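Hypothetical protein yigZ (Escherichia coli, PDB 1VI7) is of unknown function but may bind guanyl ribonucleotides and hydrolyse ribonucleoside triphosphates. Local coordinates at residues 26-31 with 46-51; 30-35 with 39-44; 152-157 with 193-198; 186-191 with 200-205. One frame throughout, in Å; residues are numbered along the deposited sequence.

Contact 1: residues 26-31 with 46-51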
loop_
_atom_site.group_PDB
_atom_site.type_symbol
_atom_site.label_atom_id
_atom_site.label_comp_id
_atom_site.label_asym_id
_atom_site.label_seq_id
_atom_site.Cartn_x
_atom_site.Cartn_y
_atom_site.Cartn_z
ATOM N N ILE A 26 -12.889 9.239 15.843
ATOM C CA ILE A 26 -11.465 9.190 15.786
ATOM C C ILE A 26 -10.950 8.473 14.544
ATOM O O ILE A 26 -10.853 7.262 14.494
ATOM C CB ILE A 26 -10.833 8.506 17.014
ATOM N N THR A 27 -10.516 9.291 13.581
ATOM C CA THR A 27 -9.948 8.831 12.333
ATOM C C THR A 27 -8.484 8.470 12.513
ATOM O O THR A 27 -7.789 9.203 13.225
ATOM C CB THR A 27 -10.002 9.933 11.248
ATOM O OG1 THR A 27 -11.328 10.482 11.278
ATOM C CG2 THR A 27 -9.729 9.314 9.876
ATOM N N MET A 28 -8.065 7.367 11.938
ATOM C CA MET A 28 -6.693 6.903 12.043
ATOM C C MET A 28 -6.231 6.395 10.678
ATOM O O MET A 28 -6.893 5.607 10.019
ATOM C CB MET A 28 -6.575 5.810 13.108
ATOM C CG MET A 28 -6.945 6.281 14.518
ATOM S SD MET A 28 -7.070 4.932 15.719
ATOM C CE MET A 28 -5.450 4.179 15.484
ATOM N N LEU A 29 -5.227 7.061 10.135
ATOM C CA LEU A 29 -4.588 6.743 8.865
ATOM C C LEU A 29 -3.292 5.963 9.150
ATOM O O LEU A 29 -2.882 5.979 10.323
ATOM C CB LEU A 29 -4.180 8.050 8.147
ATOM C CG LEU A 29 -5.178 8.642 7.178
ATOM C CD1 LEU A 29 -6.525 8.811 7.841
ATOM C CD2 LEU A 29 -4.698 9.954 6.573
ATOM N N ALA A 30 -2.655 5.413 8.137
ATOM C CA ALA A 30 -1.436 4.640 8.299
ATOM C C ALA A 30 -0.986 4.022 6.987
ATOM O O ALA A 30 -1.829 3.799 6.124
ATOM C CB ALA A 30 -1.748 3.473 9.266
ATOM N N HIS A 31 0.276 3.647 6.845
ATOM C CA HIS A 31 0.767 3.009 5.610
ATOM C C HIS A 31 0.388 1.540 5.567
ATOM O O HIS A 31 0.634 0.790 6.521
ATOM C CB HIS A 31 2.282 3.150 5.536
ATOM C CG HIS A 31 2.948 2.371 4.444
ATOM N ND1 HIS A 31 3.531 1.139 4.644
ATOM C CD2 HIS A 31 3.144 2.651 3.132
ATOM C CE1 HIS A 31 4.046 0.705 3.509
ATOM N NE2 HIS A 31 3.828 1.608 2.565
ATOM N N ARG A 46 -9.820 -1.671 16.416
ATOM C CA ARG A 46 -11.035 -2.237 17.041
ATOM C C ARG A 46 -10.645 -2.592 18.481
ATOM O O ARG A 46 -11.147 -2.012 19.433
ATOM C CB ARG A 46 -11.545 -3.431 16.276
ATOM N N ALA A 47 -9.659 -3.474 18.597
ATOM C CA ALA A 47 -9.139 -3.898 19.896
ATOM C C ALA A 47 -9.058 -2.718 20.859
ATOM O O ALA A 47 -9.747 -2.635 21.872
ATOM C CB ALA A 47 -7.730 -4.478 19.698
ATOM N N GLU A 48 -8.279 -1.724 20.427
ATOM C CA GLU A 48 -8.072 -0.515 21.187
ATOM C C GLU A 48 -9.339 0.191 21.606
ATOM O O GLU A 48 -9.344 0.868 22.655
ATOM C CB GLU A 48 -7.132 0.403 20.410
ATOM C CG GLU A 48 -6.289 1.294 21.322
ATOM C CD GLU A 48 -6.136 2.663 20.672
ATOM O OE1 GLU A 48 -6.397 3.659 21.351
ATOM O OE2 GLU A 48 -5.774 2.676 19.484
ATOM N N HIS A 49 -10.421 0.150 20.817
ATOM C CA HIS A 49 -11.667 0.803 21.198
ATOM C C HIS A 49 -12.854 -0.154 21.124
ATOM O O HIS A 49 -13.529 -0.243 20.080
ATOM C CB HIS A 49 -11.974 2.029 20.333
ATOM C CG HIS A 49 -10.843 2.972 20.105
ATOM N ND1 HIS A 49 -10.740 4.194 20.744
ATOM C CD2 HIS A 49 -9.754 2.869 19.303
ATOM C CE1 HIS A 49 -9.628 4.793 20.361
ATOM N NE2 HIS A 49 -9.011 4.001 19.492
ATOM N N PRO A 50 -13.002 -1.017 22.114
ATOM C CA PRO A 50 -14.135 -1.941 22.160
ATOM C C PRO A 50 -15.440 -1.210 22.424
ATOM O O PRO A 50 -16.467 -1.427 21.789
ATOM C CB PRO A 50 -13.792 -2.878 23.289
ATOM C CG PRO A 50 -12.593 -2.359 23.964
ATOM C CD PRO A 50 -12.267 -1.010 23.389
ATOM N N ASP A 51 -15.394 -0.210 23.303
ATOM C CA ASP A 51 -16.536 0.579 23.679
ATOM C C ASP A 51 -17.105 1.499 22.614
ATOM O O ASP A 51 -18.039 2.271 22.917
ATOM C CB ASP A 51 -16.211 1.451 24.912
ATOM C CG ASP A 51 -16.444 0.671 26.195
ATOM O OD1 ASP A 51 -15.503 0.633 27.021
ATOM O OD2 ASP A 51 -17.542 0.110 26.361
#
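M28 meets E48 and H49 where helix 34-48 ends over the five-stranded antiparallel sheet of the UPF0029 region. The strand is 23-31, an inner strand of that sheet. M28 SD lies 4.3 Å from H49 NE2. This is a loose Met-aromatic contact: SD sits 5.3 Å from the centroid of the H49 ring and approaches obliquely, 65° off the ring normal. The chain of M28 runs out extended (chi2 170°) and then bends at SD (chi3 54°). The bend carries CE toward E48, and CE comes to 4.3 Å from E48 OE2. No hydrogen bond joins the two segments, so the contact is light van der Waals packing.

The second shell holds the parties in place. H49 ND1 is hydrogen-bonded to Y105 OH, which should limit turning of the imidazole, and H49 O is hydrogen-bonded to H55 NE2. The backbone of M28 pairs with V101. T27 and L29 point the other way from M28 and pack on helix 113-128, so the strand is sandwiched between two helices. At the turn off helix 34-48, H49 N makes a weak bond of 2.7 Å to R46 O.

Contact 2: residues 30-35 with 39-44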
loop_
_atom_site.group_PDB
_atom_site.type_symbol
_atom_site.label_atom_id
_atom_site.label_comp_id
_atom_site.label_asym_id
_atom_site.label_seq_id
_atom_site.Cartn_x
_atom_site.Cartn_y
_atom_site.Cartn_z
ATOM N N ALA A 30 -2.655 5.413 8.137
ATOM C CA ALA A 30 -1.436 4.640 8.299
ATOM C C ALA A 30 -0.986 4.022 6.987
ATOM O O ALA A 30 -1.829 3.799 6.124
ATOM C CB ALA A 30 -1.748 3.473 9.266
ATOM N N HIS A 31 0.276 3.647 6.845
ATOM C CA HIS A 31 0.767 3.009 5.610
ATOM C C HIS A 31 0.388 1.540 5.567
ATOM O O HIS A 31 0.634 0.790 6.521
ATOM C CB HIS A 31 2.282 3.150 5.536
ATOM C CG HIS A 31 2.948 2.371 4.444
ATOM N ND1 HIS A 31 3.531 1.139 4.644
ATOM C CD2 HIS A 31 3.144 2.651 3.132
ATOM C CE1 HIS A 31 4.046 0.705 3.509
ATOM N NE2 HIS A 31 3.828 1.608 2.565
ATOM N N THR A 32 -0.252 1.095 4.494
ATOM C CA THR A 32 -0.691 -0.298 4.368
ATOM C C THR A 32 -0.471 -0.816 2.950
ATOM O O THR A 32 -1.302 -0.588 2.071
ATOM C CB THR A 32 -2.194 -0.482 4.662
ATOM O OG1 THR A 32 -2.968 0.264 3.710
ATOM C CG2 THR A 32 -2.579 -0.087 6.069
ATOM N N ASP A 33 0.656 -1.492 2.712
ATOM C CA ASP A 33 0.850 -2.035 1.349
ATOM C C ASP A 33 0.134 -3.404 1.295
ATOM O O ASP A 33 0.363 -4.288 2.127
ATOM C CB ASP A 33 2.280 -2.113 0.904
ATOM C CG ASP A 33 2.499 -2.633 -0.501
ATOM O OD1 ASP A 33 3.645 -2.580 -1.014
ATOM O OD2 ASP A 33 1.525 -3.099 -1.139
ATOM N N GLY A 34 -0.945 -3.404 0.498
ATOM C CA GLY A 34 -1.810 -4.512 0.278
ATOM C C GLY A 34 -2.953 -4.657 1.268
ATOM O O GLY A 34 -2.972 -4.155 2.399
ATOM N N VAL A 35 -3.842 -5.584 0.890
ATOM C CA VAL A 35 -5.028 -5.911 1.645
ATOM C C VAL A 35 -4.776 -6.525 2.993
ATOM O O VAL A 35 -5.545 -6.262 3.945
ATOM C CB VAL A 35 -5.968 -6.803 0.807
ATOM C CG1 VAL A 35 -7.311 -6.981 1.485
ATOM C CG2 VAL A 35 -6.109 -6.221 -0.598
ATOM N N LYS A 39 -6.134 -4.853 6.522
ATOM C CA LYS A 39 -6.823 -5.641 7.540
ATOM C C LYS A 39 -6.041 -5.698 8.845
ATOM O O LYS A 39 -6.612 -5.681 9.936
ATOM C CB LYS A 39 -7.049 -7.054 7.011
ATOM C CG LYS A 39 -8.123 -7.809 7.786
ATOM C CD LYS A 39 -9.243 -8.230 6.833
ATOM C CE LYS A 39 -10.025 -6.993 6.374
ATOM N NZ LYS A 39 -10.684 -6.324 7.539
ATOM N N ALA A 40 -4.715 -5.801 8.724
ATOM C CA ALA A 40 -3.834 -5.796 9.867
ATOM C C ALA A 40 -4.197 -4.786 10.941
ATOM O O ALA A 40 -4.488 -5.182 12.084
ATOM C CB ALA A 40 -2.398 -5.572 9.407
ATOM N N PHE A 41 -4.208 -3.478 10.660
ATOM C CA PHE A 41 -4.488 -2.528 11.732
ATOM C C PHE A 41 -5.934 -2.212 11.966
ATOM O O PHE A 41 -6.297 -1.483 12.912
ATOM C CB PHE A 41 -3.611 -1.295 11.624
ATOM C CG PHE A 41 -4.132 -0.222 10.726
ATOM C CD1 PHE A 41 -4.538 1.000 11.243
ATOM C CD2 PHE A 41 -4.216 -0.440 9.357
ATOM C CE1 PHE A 41 -5.019 1.996 10.414
ATOM C CE2 PHE A 41 -4.693 0.549 8.532
ATOM C CZ PHE A 41 -5.096 1.761 9.063
ATOM N N VAL A 42 -6.850 -2.846 11.235
ATOM C CA VAL A 42 -8.276 -2.618 11.584
ATOM C C VAL A 42 -8.528 -3.311 12.926
ATOM O O VAL A 42 -9.263 -2.839 13.790
ATOM C CB VAL A 42 -9.191 -3.101 10.476
ATOM C CG1 VAL A 42 -8.702 -2.624 9.108
ATOM C CG2 VAL A 42 -9.300 -4.626 10.462
ATOM N N GLU A 43 -7.841 -4.449 13.109
ATOM C CA GLU A 43 -7.906 -5.231 14.325
ATOM C C GLU A 43 -7.438 -4.374 15.510
ATOM O O GLU A 43 -8.152 -4.268 16.508
ATOM C CB GLU A 43 -7.008 -6.475 14.262
ATOM C CG GLU A 43 -7.567 -7.725 14.917
ATOM C CD GLU A 43 -7.428 -7.800 16.421
ATOM O OE1 GLU A 43 -8.441 -8.039 17.129
ATOM O OE2 GLU A 43 -6.293 -7.669 16.943
ATOM N N SER A 44 -6.289 -3.715 15.313
ATOM C CA SER A 44 -5.685 -2.917 16.374
ATOM C C SER A 44 -6.552 -1.763 16.850
ATOM O O SER A 44 -6.616 -1.452 18.042
ATOM C CB SER A 44 -4.298 -2.409 16.027
ATOM O OG SER A 44 -4.089 -2.065 14.697
#
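The F41 ring is the apolar centre of this beta-alpha connection, in which helix 34-48 packs back on strand 23-31. A30 CB makes a CH-pi contact over one face of the ring, 4.0 Å from its centroid and 22° off the normal. It sits toward the rim, nearest CZ and CE1. T32 brings its methyl instead: CG2 approaches the ring obliquely, 3.3 Å from F41 CE2, and the two side chains cross at about a right angle. F41 CG stands between the backbone N and the carbonyl carbon (chi1 86°), which turns the ring back toward the strand. Replacing F41 by alanine is likely to leave A30 CB and T32 CG2 without their aromatic partner and open a gap under the helix.

Two hydrogen bonds belong to the helix itself. K39 N donates to V35 O at 3.0 Å, nearly straight at 173°. This is the i to i+4 bond of the first turns of the helix. S44 OG donates to F41 O at 2.9 Å, across one turn. T32 OG1 has its partner in T99 OG1, so the hydroxyl bonds to the sheet while the methyl packs on the ring.

Helix 34-48 thus folds back along the strand that leads into it. The backbone of T32 bonds to E97 just before strand 98-105, and H31 reaches strand 7-10 through I9 and P10.

Contact 3: residues 152-157 with 193-198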
loop_
_atom_site.group_PDB
_atom_site.type_symbol
_atom_site.label_atom_id
_atom_site.label_comp_id
_atom_site.label_asym_id
_atom_site.label_seq_id
_atom_site.Cartn_x
_atom_site.Cartn_y
_atom_site.Cartn_z
ATOM N N THR A 152 25.009 -17.937 -5.982
ATOM C CA THR A 152 25.553 -17.021 -4.989
ATOM C C THR A 152 26.120 -15.760 -5.630
ATOM O O THR A 152 25.755 -14.654 -5.232
ATOM C CB THR A 152 26.588 -17.616 -4.045
ATOM O OG1 THR A 152 27.807 -17.912 -4.725
ATOM C CG2 THR A 152 26.060 -18.862 -3.352
ATOM N N GLY A 153 26.979 -15.885 -6.636
ATOM C CA GLY A 153 27.516 -14.751 -7.347
ATOM C C GLY A 153 26.427 -13.768 -7.751
ATOM O O GLY A 153 26.615 -12.554 -7.570
ATOM N N ILE A 154 25.349 -14.228 -8.383
ATOM C CA ILE A 154 24.290 -13.334 -8.828
ATOM C C ILE A 154 23.502 -12.728 -7.681
ATOM O O ILE A 154 23.170 -11.549 -7.690
ATOM C CB ILE A 154 23.335 -14.005 -9.803
ATOM C CG1 ILE A 154 24.071 -14.477 -11.067
ATOM C CG2 ILE A 154 22.187 -13.072 -10.176
ATOM C CD1 ILE A 154 23.213 -15.460 -11.861
ATOM N N GLU A 155 23.189 -13.500 -6.654
ATOM C CA GLU A 155 22.464 -12.937 -5.507
ATOM C C GLU A 155 23.227 -11.708 -5.043
ATOM O O GLU A 155 22.712 -10.593 -5.011
ATOM C CB GLU A 155 22.354 -13.970 -4.387
ATOM C CG GLU A 155 21.428 -15.127 -4.728
ATOM C CD GLU A 155 21.426 -16.243 -3.715
ATOM O OE1 GLU A 155 20.626 -17.205 -3.881
ATOM O OE2 GLU A 155 22.216 -16.183 -2.748
ATOM N N ALA A 156 24.524 -11.886 -4.802
ATOM C CA ALA A 156 25.375 -10.795 -4.384
ATOM C C ALA A 156 25.332 -9.613 -5.329
ATOM O O ALA A 156 25.064 -8.494 -4.869
ATOM C CB ALA A 156 26.793 -11.289 -4.156
ATOM N N LEU A 157 25.539 -9.775 -6.627
ATOM C CA LEU A 157 25.509 -8.626 -7.549
ATOM C C LEU A 157 24.172 -7.900 -7.437
ATOM O O LEU A 157 24.084 -6.684 -7.302
ATOM C CB LEU A 157 25.823 -9.088 -8.954
ATOM C CG LEU A 157 27.217 -9.021 -9.536
ATOM C CD1 LEU A 157 28.319 -9.343 -8.533
ATOM C CD2 LEU A 157 27.347 -9.984 -10.724
ATOM N N ALA A 193 27.448 -9.055 -17.108
ATOM C CA ALA A 193 28.237 -9.472 -18.268
ATOM C C ALA A 193 29.684 -9.667 -17.878
ATOM O O ALA A 193 30.283 -10.690 -18.200
ATOM C CB ALA A 193 28.047 -8.477 -19.405
ATOM N N ASP A 194 30.276 -8.819 -17.055
ATOM C CA ASP A 194 31.687 -8.996 -16.719
ATOM C C ASP A 194 31.890 -10.231 -15.868
ATOM O O ASP A 194 32.936 -10.872 -16.026
ATOM C CB ASP A 194 32.329 -7.770 -16.113
ATOM C CG ASP A 194 32.573 -6.655 -17.115
ATOM O OD1 ASP A 194 32.120 -6.743 -18.281
ATOM O OD2 ASP A 194 33.253 -5.671 -16.765
ATOM N N PHE A 195 30.905 -10.645 -15.119
ATOM C CA PHE A 195 30.863 -11.768 -14.226
ATOM C C PHE A 195 30.727 -13.096 -14.970
ATOM O O PHE A 195 31.074 -14.180 -14.462
ATOM C CB PHE A 195 29.639 -11.631 -13.303
ATOM C CG PHE A 195 29.270 -12.830 -12.493
ATOM C CD1 PHE A 195 30.059 -13.206 -11.403
ATOM C CD2 PHE A 195 28.181 -13.618 -12.813
ATOM C CE1 PHE A 195 29.747 -14.305 -10.639
ATOM C CE2 PHE A 195 27.843 -14.713 -12.012
ATOM C CZ PHE A 195 28.576 -15.019 -10.901
ATOM N N SER A 196 30.198 -13.005 -16.191
ATOM C CA SER A 196 29.936 -14.233 -16.922
ATOM C C SER A 196 30.453 -14.170 -18.334
ATOM O O SER A 196 30.001 -14.935 -19.183
ATOM C CB SER A 196 28.405 -14.447 -16.922
ATOM O OG SER A 196 27.862 -13.475 -17.834
ATOM N N ARG A 197 31.311 -13.204 -18.626
ATOM C CA ARG A 197 31.882 -13.089 -19.968
ATOM C C ARG A 197 30.812 -13.015 -21.029
ATOM O O ARG A 197 30.843 -13.700 -22.060
ATOM C CB ARG A 197 32.872 -14.221 -20.156
ATOM C CG ARG A 197 34.236 -13.985 -19.540
ATOM C CD ARG A 197 35.125 -15.184 -19.544
ATOM N NE ARG A 197 34.529 -16.299 -18.835
ATOM C CZ ARG A 197 34.825 -17.583 -18.942
ATOM N NH1 ARG A 197 34.228 -18.532 -18.245
ATOM N NH2 ARG A 197 35.782 -17.929 -19.799
ATOM N N GLY A 198 29.813 -12.151 -20.791
ATOM C CA GLY A 198 28.718 -11.841 -21.625
ATOM C C GLY A 198 27.801 -12.933 -22.073
ATOM O O GLY A 198 26.985 -12.694 -22.979
#
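Between segments 152-157 and 193-198 the nearest CA atoms are those of G153 and F195, 8.2 Å apart. The segments lie on helices 151-160 and 185-196, the two helices of a ferredoxin-like domain, with helices and strands in beta-alpha-beta-beta-alpha-beta order and a four-stranded antiparallel sheet beneath. The first segment is regular helix, with A156 N and L157 N bonded to the carbonyls four residues back. The second runs out of its helix, and R197 takes positive phi just beyond it.

Within 193-198, F195 makes every contact with the other segment. Its CG is anti to the backbone N (chi1 168°), which sends the ring out to the other helix. CZ rests 3.7 Å from G153 CA. A CB on G153 would point toward F195, so the lack of a side chain is consistent with the ring lying against the backbone here. Two aliphatic chains also meet F195, both obliquely. I154 CG1 lies 3.9 Å from F195 CE2, and the two side chains cross at about a right angle. L157 CD2 touches F195 CB at 3.8 Å, at the base of the ring. With a serine in place of F195, I154 and L157 would probably lose their partner on the other helix.

L200, in the loop that follows, also packs on F195 and I154. I154 turns inward to L144 and C146 of strand 140-146. At the helix end, A193 O accepts two bonds from opposite faces of its plane: S196 N at 3.1 Å and G198 N at 3.0 Å.

Contact 4: residues 186-191 with 200-205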
loop_
_atom_site.group_PDB
_atom_site.type_symbol
_atom_site.label_atom_id
_atom_site.label_comp_id
_atom_site.label_asym_id
_atom_site.label_seq_id
_atom_site.Cartn_x
_atom_site.Cartn_y
_atom_site.Cartn_z
ATOM N N ALA A 186 21.298 -1.074 -16.144
ATOM C CA ALA A 186 22.457 -0.983 -17.013
ATOM C C ALA A 186 23.729 -1.287 -16.238
ATOM O O ALA A 186 24.663 -1.875 -16.746
ATOM C CB ALA A 186 22.533 0.406 -17.600
ATOM N N GLU A 187 23.754 -0.848 -14.983
ATOM C CA GLU A 187 24.929 -1.097 -14.153
ATOM C C GLU A 187 24.956 -2.590 -13.790
ATOM O O GLU A 187 26.030 -3.176 -13.726
ATOM C CB GLU A 187 24.970 -0.240 -12.897
ATOM C CG GLU A 187 26.068 -0.666 -11.918
ATOM C CD GLU A 187 25.754 -0.306 -10.482
ATOM O OE1 GLU A 187 26.362 -0.900 -9.563
ATOM O OE2 GLU A 187 24.883 0.582 -10.303
ATOM N N PHE A 188 23.784 -3.152 -13.585
ATOM C CA PHE A 188 23.628 -4.554 -13.246
ATOM C C PHE A 188 24.001 -5.418 -14.449
ATOM O O PHE A 188 24.745 -6.370 -14.316
ATOM C CB PHE A 188 22.170 -4.821 -12.839
ATOM C CG PHE A 188 21.906 -6.232 -12.420
ATOM C CD1 PHE A 188 21.063 -7.045 -13.171
ATOM C CD2 PHE A 188 22.529 -6.765 -11.308
ATOM C CE1 PHE A 188 20.783 -8.335 -12.769
ATOM C CE2 PHE A 188 22.278 -8.067 -10.906
ATOM C CZ PHE A 188 21.386 -8.833 -11.626
ATOM N N SER A 189 23.487 -5.068 -15.615
ATOM C CA SER A 189 23.783 -5.815 -16.826
ATOM C C SER A 189 25.296 -5.827 -17.021
ATOM O O SER A 189 25.873 -6.907 -17.177
ATOM C CB SER A 189 23.075 -5.242 -18.038
ATOM O OG SER A 189 21.682 -5.439 -18.050
ATOM N N ALA A 190 25.928 -4.664 -16.974
ATOM C CA ALA A 190 27.386 -4.582 -17.113
ATOM C C ALA A 190 28.059 -5.483 -16.085
ATOM O O ALA A 190 28.843 -6.376 -16.405
ATOM C CB ALA A 190 27.865 -3.162 -16.933
ATOM N N LYS A 191 27.732 -5.251 -14.799
ATOM C CA LYS A 191 28.317 -6.099 -13.767
ATOM C C LYS A 191 28.101 -7.573 -14.140
ATOM O O LYS A 191 29.035 -8.353 -13.991
ATOM C CB LYS A 191 27.732 -5.822 -12.395
ATOM C CG LYS A 191 28.582 -4.916 -11.515
ATOM C CD LYS A 191 27.727 -3.848 -10.843
ATOM C CE LYS A 191 27.368 -4.191 -9.415
ATOM N NZ LYS A 191 28.562 -4.049 -8.520
ATOM N N LEU A 200 25.423 -14.498 -19.884
ATOM C CA LEU A 200 24.171 -14.426 -19.117
ATOM C C LEU A 200 23.247 -13.436 -19.838
ATOM O O LEU A 200 23.769 -12.481 -20.436
ATOM C CB LEU A 200 24.521 -13.932 -17.731
ATOM C CG LEU A 200 24.275 -14.792 -16.500
ATOM C CD1 LEU A 200 24.616 -16.237 -16.688
ATOM C CD2 LEU A 200 25.053 -14.201 -15.317
ATOM N N GLN A 201 21.955 -13.724 -19.962
ATOM C CA GLN A 201 21.039 -12.841 -20.688
ATOM C C GLN A 201 19.810 -12.432 -19.891
ATOM O O GLN A 201 18.808 -13.152 -19.877
ATOM C CB GLN A 201 20.618 -13.504 -22.009
ATOM C CG GLN A 201 20.171 -12.556 -23.087
ATOM C CD GLN A 201 19.675 -13.143 -24.377
ATOM O OE1 GLN A 201 18.506 -12.920 -24.774
ATOM N NE2 GLN A 201 20.487 -13.871 -25.135
ATOM N N LEU A 202 19.812 -11.249 -19.301
ATOM C CA LEU A 202 18.718 -10.679 -18.509
ATOM C C LEU A 202 17.509 -10.278 -19.319
ATOM O O LEU A 202 17.620 -9.413 -20.196
ATOM C CB LEU A 202 19.298 -9.422 -17.820
ATOM C CG LEU A 202 18.399 -8.661 -16.868
ATOM C CD1 LEU A 202 18.310 -9.379 -15.533
ATOM C CD2 LEU A 202 18.892 -7.219 -16.686
ATOM N N LEU A 203 16.300 -10.746 -19.049
ATOM C CA LEU A 203 15.167 -10.412 -19.918
ATOM C C LEU A 203 14.020 -9.722 -19.205
ATOM O O LEU A 203 13.742 -9.974 -18.037
ATOM C CB LEU A 203 14.640 -11.693 -20.580
ATOM C CG LEU A 203 15.594 -12.451 -21.509
ATOM C CD1 LEU A 203 15.051 -13.865 -21.724
ATOM C CD2 LEU A 203 15.741 -11.737 -22.836
ATOM N N ALA A 204 13.280 -8.890 -19.919
ATOM C CA ALA A 204 12.147 -8.165 -19.356
ATOM C C ALA A 204 10.850 -8.941 -19.504
ATOM O O ALA A 204 10.486 -9.300 -20.624
ATOM C CB ALA A 204 12.026 -6.816 -20.064
ATOM N N ILE A 205 10.159 -9.192 -18.409
ATOM C CA ILE A 205 8.892 -9.914 -18.382
ATOM C C ILE A 205 7.920 -9.423 -19.452
ATOM O O ILE A 205 7.839 -8.216 -19.723
ATOM C CB ILE A 205 8.196 -9.805 -17.008
ATOM C CG1 ILE A 205 7.802 -8.354 -16.711
ATOM C CG2 ILE A 205 9.068 -10.353 -15.892
ATOM C CD1 ILE A 205 6.390 -7.985 -17.106
#
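L202 passes beside the helix at S189, with their CA atoms 7.2 Å apart, as the chain runs toward strand 203-204. Its side chain does the bridging: one methyl, CD1, meets F188 alone, while the other, CD2, meets S189 and F188. L202 CD1 comes to the edge of the F188 ring, in the ring plane, 3.9 Å from F188 CE1. L202 CD2 lies 3.6 Å from S189 OG and 4.1 Å from F188 CD1. The leucine and the phenylalanine cross at about a right angle. Both have CG anti to the backbone N, L202 at chi1 -177° and F188 at -178°, and this extends each chain toward the other.

The strand, helix and strand form a split beta-alpha-beta unit of a ferredoxin-like domain. Strand 174-180 leads into helix 185-196, and strand 203-204 returns on the far side of strand 140-146. L202 packs between helix and sheet, touching L192, Y142 and V178. F188 packs on L180 and C161.

No hydrogen bond crosses the contact. S189 OG is bonded to V185 O, one turn back in its own helix, so its touch on L202 is packing alone. L203 is tied by a backbone bond to T143.

How the contacts relate
The contacts fall into two separate pairs. Contacts 1 and 2 come first. Their centres are 11 Å apart, and both join strand 23-31 to helix 34-48, at its far and near ends. They touch where the M28 carbonyl meets the F41 ring. Contacts 3 and 4 follow, 10 Å apart between centres, and share helix 185-196. Their segments alternate along the chain, so the two contacts interlock, with L200 and L157 packing between them. Contacts 1 and 3 lie 48 Å apart between centres. Contacts 1 and 2 thus belong to the five-stranded sheet and its helix, contacts 3 and 4 to the ferredoxin-like domain, and the two pairs do not touch.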